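Local coordinates for hypothetical zinc-type alcohol dehydrogenase-like protein in PRE5-FET4 intergenic region (PDB 1PIW) that reduces a broad range of aromatic and aliphatic aldehydes to alcohols with NADPH, as a zinc-containing medium-chain alcohol dehydrogenase, at residues Y207-S212 with H226-L231. Residues are numbered along the deposited sequence; the frame is centred on the assembly and turned at random.
With NAP (NADP nicotinamide-adenine-dinucleotide phosphate), chain E.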
ATOM      1  N   TYR A 207      17.465   7.853   4.886  1.00 45.42           N
ATOM      2  CA  TYR A 207      17.265   8.349   6.237  1.00 46.53           C
ATOM      3  C   TYR A 207      17.193   7.128   7.147  1.00 48.00           C
ATOM      4  O   TYR A 207      16.430   6.206   6.869  1.00 50.44           O
ATOM      5  CB  TYR A 207      15.935   9.101   6.332  1.00 46.95           C
ATOM      6  CG  TYR A 207      15.957  10.532   5.841  1.00 50.15           C
ATOM      7  CD1 TYR A 207      16.564  10.868   4.636  1.00 51.70           C
ATOM      8  CD2 TYR A 207      15.335  11.554   6.572  1.00 50.33           C
ATOM      9  CE1 TYR A 207      16.551  12.185   4.165  1.00 52.63           C
ATOM     10  CE2 TYR A 207      15.317  12.871   6.108  1.00 50.02           C
ATOM     11  CZ  TYR A 207      15.927  13.178   4.903  1.00 51.93           C
ATOM     12  OH  TYR A 207      15.907  14.467   4.414  1.00 52.72           O
ATOM     13  N   VAL A 208      17.988   7.083   8.214  1.00 47.24           N
ATOM     14  CA  VAL A 208      17.892   5.945   9.122  1.00 45.17           C
ATOM     15  C   VAL A 208      16.902   6.389  10.174  1.00 44.61           C
ATOM     16  O   VAL A 208      16.981   7.508  10.662  1.00 44.17           O
ATOM     17  CB  VAL A 208      19.239   5.590   9.770  1.00 45.10           C
ATOM     18  CG1 VAL A 208      19.024   4.665  10.940  1.00 44.44           C
ATOM     19  CG2 VAL A 208      20.117   4.875   8.758  1.00 46.29           C
ATOM     20  N   ILE A 209      15.955   5.527  10.512  1.00 43.94           N
ATOM     21  CA  ILE A 209      14.945   5.894  11.486  1.00 43.50           C
ATOM     22  C   ILE A 209      14.913   4.933  12.656  1.00 43.50           C
ATOM     23  O   ILE A 209      14.253   3.890  12.615  1.00 41.90           O
ATOM     24  CB  ILE A 209      13.563   5.959  10.813  1.00 44.91           C
ATOM     25  CG1 ILE A 209      13.620   6.966   9.659  1.00 45.34           C
ATOM     26  CG2 ILE A 209      12.493   6.356  11.828  1.00 43.63           C
ATOM     27  CD1 ILE A 209      12.389   6.987   8.787  1.00 45.79           C
ATOM     28  N   SER A 210      15.632   5.304  13.713  1.00 43.66           N
ATOM     29  CA  SER A 210      15.716   4.479  14.911  1.00 42.49           C
ATOM     30  C   SER A 210      14.970   5.143  16.054  1.00 41.56           C
ATOM     31  O   SER A 210      14.470   6.254  15.911  1.00 41.92           O
ATOM     32  CB  SER A 210      17.179   4.279  15.288  1.00 41.59           C
ATOM     33  OG  SER A 210      17.296   3.328  16.317  1.00 44.26           O
ATOM     34  N   ARG A 211      14.882   4.470  17.192  1.00 41.43           N
ATOM     35  CA  ARG A 211      14.190   5.065  18.322  1.00 41.68           C
ATOM     36  C   ARG A 211      15.136   5.725  19.328  1.00 39.25           C
ATOM     37  O   ARG A 211      14.874   6.829  19.778  1.00 38.66           O
ATOM     38  CB  ARG A 211      13.266   4.032  18.993  1.00 44.66           C
ATOM     39  CG  ARG A 211      13.765   2.597  19.024  1.00 45.11           C
ATOM     40  CD  ARG A 211      12.605   1.641  19.303  1.00 47.32           C
ATOM     41  NE  ARG A 211      13.058   0.365  19.857  1.00 51.98           N
ATOM     42  CZ  ARG A 211      13.949  -0.433  19.275  1.00 52.68           C
ATOM     43  NH1 ARG A 211      14.479  -0.090  18.115  1.00 52.74           N
ATOM     44  NH2 ARG A 211      14.330  -1.558  19.864  1.00 52.56           N
ATOM     45  N   SER A 212      16.234   5.068  19.672  1.00 38.08           N
ATOM     46  CA  SER A 212      17.183   5.676  20.599  1.00 38.62           C
ATOM     47  C   SER A 212      18.195   6.450  19.752  1.00 38.12           C
ATOM     48  O   SER A 212      18.109   6.443  18.527  1.00 38.09           O
ATOM     49  CB  SER A 212      17.906   4.609  21.430  1.00 38.99           C
ATOM     50  OG  SER A 212      19.189   4.304  20.898  1.00 40.28           O
ATOM     51  N   HIS A 226      20.899  11.250   6.654  1.00 47.69           N
ATOM     52  CA  HIS A 226      20.343  11.835   7.843  1.00 47.93           C
ATOM     53  C   HIS A 226      19.837  10.772   8.783  1.00 47.15           C
ATOM     54  O   HIS A 226      19.554   9.651   8.359  1.00 46.96           O
ATOM     55  CB  HIS A 226      19.231  12.809   7.530  1.00 50.91           C
ATOM     56  CG  HIS A 226      18.945  13.724   8.672  1.00 56.21           C
ATOM     57  ND1 HIS A 226      17.675  13.931   9.170  1.00 58.55           N
ATOM     58  CD2 HIS A 226      19.781  14.445   9.456  1.00 56.55           C
ATOM     59  CE1 HIS A 226      17.741  14.738  10.213  1.00 58.28           C
ATOM     60  NE2 HIS A 226      19.008  15.063  10.407  1.00 59.66           N
ATOM     61  N   TYR A 227      19.724  11.146  10.057  1.00 46.54           N
ATOM     62  CA  TYR A 227      19.311  10.249  11.134  1.00 45.52           C
ATOM     63  C   TYR A 227      18.178  10.824  11.962  1.00 44.45           C
ATOM     64  O   TYR A 227      18.116  12.022  12.170  1.00 46.67           O
ATOM     65  CB  TYR A 227      20.511  10.000  12.047  1.00 44.86           C
ATOM     66  CG  TYR A 227      20.321   8.935  13.105  1.00 44.18           C
ATOM     67  CD1 TYR A 227      20.617   7.594  12.838  1.00 42.44           C
ATOM     68  CD2 TYR A 227      19.891   9.275  14.390  1.00 43.25           C
ATOM     69  CE1 TYR A 227      20.496   6.623  13.827  1.00 42.80           C
ATOM     70  CE2 TYR A 227      19.766   8.309  15.388  1.00 43.25           C
ATOM     71  CZ  TYR A 227      20.070   6.987  15.102  1.00 43.11           C
ATOM     72  OH  TYR A 227      19.950   6.034  16.089  1.00 43.06           O
ATOM     73  N   ILE A 228      17.303   9.960  12.457  1.00 44.11           N
ATOM     74  CA  ILE A 228      16.166  10.374  13.270  1.00 44.90           C
ATOM     75  C   ILE A 228      16.035   9.432  14.455  1.00 47.48           C
ATOM     76  O   ILE A 228      16.236   8.223  14.315  1.00 48.68           O
ATOM     77  CB  ILE A 228      14.849  10.293  12.479  1.00 43.25           C
ATOM     78  CG1 ILE A 228      14.898  11.219  11.267  1.00 43.21           C
ATOM     79  CG2 ILE A 228      13.682  10.629  13.379  1.00 41.53           C
ATOM     80  CD1 ILE A 228      13.721  11.038  10.328  1.00 42.31           C
ATOM     81  N   ALA A 229      15.687   9.974  15.617  1.00 49.41           N
ATOM     82  CA  ALA A 229      15.519   9.154  16.813  1.00 50.66           C
ATOM     83  C   ALA A 229      14.145   9.374  17.425  1.00 52.47           C
ATOM     84  O   ALA A 229      13.935  10.297  18.212  1.00 52.18           O
ATOM     85  CB  ALA A 229      16.599   9.464  17.829  1.00 50.47           C
ATOM     86  N   THR A 230      13.218   8.503  17.035  1.00 54.75           N
ATOM     87  CA  THR A 230      11.834   8.517  17.490  1.00 55.36           C
ATOM     88  C   THR A 230      11.611   9.026  18.901  1.00 54.66           C
ATOM     89  O   THR A 230      10.861   9.983  19.105  1.00 54.72           O
ATOM     90  CB  THR A 230      11.234   7.109  17.386  1.00 56.64           C
ATOM     91  OG1 THR A 230      11.117   6.761  16.003  1.00 57.95           O
ATOM     92  CG2 THR A 230       9.861   7.043  18.053  1.00 58.14           C
ATOM     93  N   LEU A 231      12.253   8.381  19.871  1.00 54.80           N
ATOM     94  CA  LEU A 231      12.099   8.766  21.273  1.00 54.70           C
ATOM     95  C   LEU A 231      12.439  10.227  21.530  1.00 54.87           C
ATOM     96  O   LEU A 231      12.004  10.797  22.526  1.00 55.83           O
ATOM     97  CB  LEU A 231      12.953   7.867  22.179  1.00 52.56           C
ATOM     98  CG  LEU A 231      12.558   6.385  22.239  1.00 51.21           C
ATOM     99  CD1 LEU A 231      13.552   5.615  23.074  1.00 50.07           C
ATOM    100  CD2 LEU A 231      11.177   6.243  22.820  1.00 49.99           C
TER
HETATM  101  PA  NAP E4292      18.182  -7.821  14.069  1.00 61.33           P
HETATM  102  O1A NAP E4292      17.385  -8.790  14.732  1.00 60.74           O
HETATM  103  O2A NAP E4292      19.709  -7.804  13.974  1.00 59.31           O
HETATM  104  O5B NAP E4292      17.754  -6.383  14.619  1.00 58.58           O
HETATM  105  C5B NAP E4292      16.353  -5.999  14.559  1.00 53.73           C
HETATM  106  C4B NAP E4292      16.460  -4.476  14.752  1.00 52.21           C
HETATM  107  O4B NAP E4292      15.074  -3.899  14.697  1.00 52.35           O
HETATM  108  C3B NAP E4292      16.983  -3.987  16.132  1.00 50.61           C
HETATM  109  O3B NAP E4292      18.403  -3.802  16.028  1.00 50.15           O
HETATM  110  C2B NAP E4292      16.192  -2.714  16.366  1.00 49.41           C
HETATM  111  O2B NAP E4292      16.714  -1.568  15.704  1.00 41.45           O
HETATM  112  C1B NAP E4292      14.780  -3.059  15.816  1.00 50.83           C
HETATM  113  N9A NAP E4292      13.936  -3.629  16.903  1.00 51.26           N
HETATM  114  C8A NAP E4292      14.068  -4.735  17.725  1.00 50.38           C
HETATM  115  N7A NAP E4292      13.077  -4.896  18.596  1.00 50.72           N
HETATM  116  C5A NAP E4292      12.236  -3.824  18.331  1.00 51.18           C
HETATM  117  C6A NAP E4292      11.013  -3.455  18.939  1.00 51.10           C
HETATM  118  N6A NAP E4292      10.383  -4.087  19.940  1.00 51.66           N
HETATM  119  N1A NAP E4292      10.372  -2.307  18.457  1.00 50.29           N
HETATM  120  C2A NAP E4292      10.933  -1.560  17.412  1.00 52.67           C
HETATM  121  N3A NAP E4292      12.137  -1.894  16.792  1.00 53.20           N
HETATM  122  C4A NAP E4292      12.756  -3.039  17.285  1.00 51.93           C
HETATM  123  O3  NAP E4292      17.734  -7.667  12.572  1.00 62.17           O
HETATM  124  PN  NAP E4292      17.128  -8.643  11.512  1.00 60.44           P
HETATM  125  O1N NAP E4292      17.768  -9.960  11.579  1.00 57.93           O
HETATM  126  O2N NAP E4292      17.233  -7.913  10.242  1.00 62.79           O
HETATM  127  O5D NAP E4292      15.644  -8.772  11.991  1.00 60.84           O
HETATM  128  C5D NAP E4292      14.902  -9.896  11.510  1.00 65.21           C
HETATM  129  C4D NAP E4292      13.490  -9.472  11.321  1.00 67.16           C
HETATM  130  O4D NAP E4292      13.240  -9.471   9.895  1.00 67.97           O
HETATM  131  C3D NAP E4292      12.496 -10.487  11.938  1.00 69.16           C
HETATM  132  O3D NAP E4292      11.368  -9.841  12.557  1.00 68.06           O
HETATM  133  C2D NAP E4292      12.130 -11.359  10.759  1.00 70.36           C
HETATM  134  O2D NAP E4292      10.871 -11.969  10.896  1.00 74.31           O
HETATM  135  C1D NAP E4292      12.164 -10.425   9.605  1.00 70.74           C
HETATM  136  P2B NAP E4292      16.740  -0.102  16.352  1.00 36.62           P
HETATM  137  O1X NAP E4292      15.366   0.484  16.095  1.00 30.85           O
HETATM  138  O2X NAP E4292      16.993  -0.410  17.780  1.00 34.33           O
HETATM  139  O3X NAP E4292      17.809   0.637  15.613  1.00 31.81           O
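V208 pairs with Y227 and I209 with I228 in two parallel strands whose axes come within 4.8 Å, at 15°. V208 N bonds to H226 O, I228 N to V208 O and S210 N to I228 O. Further on, T230 N bonds to S210 O and L231 N to R211 O at 3.0 Å.

Y207, I209 and I228 share one face of the sheet with H226. H226 CB sits 4.0 Å from the centroid of the Y207 ring, over its centre, and the imidazole turns an edge toward that ring. I228 CD1 meets Y207 CD2 at 4.1 Å and also touches I209 CG1.

On the other face, with CG anti to the backbone N (chi1 -172°), the Y227 ring packs against V208 CG1. Y227 OH donates to S212 O at 3.1 Å, tilted 29° from the carbonyl plane. An alanine at Y227 would probably leave S212 O without this donor and V208 CG1 without its aromatic neighbour.

S210 OG donates to phosphate oxygen O3X of NADP at 2.8 Å. The R211 guanidinium turns one face toward adenine N3A; the fit of its NH1 to the 2'-phosphate is too tight to be read in detail. Both residues bind NADP.

The pair belongs to a Rossmann-type beta-alpha-beta unit. Strand 226-229 is the outermost of the parallel sheet within this chain, and 205-210 lies between it and 182-186. Connecting helix 216-222 covers V208 and Y227 through A219.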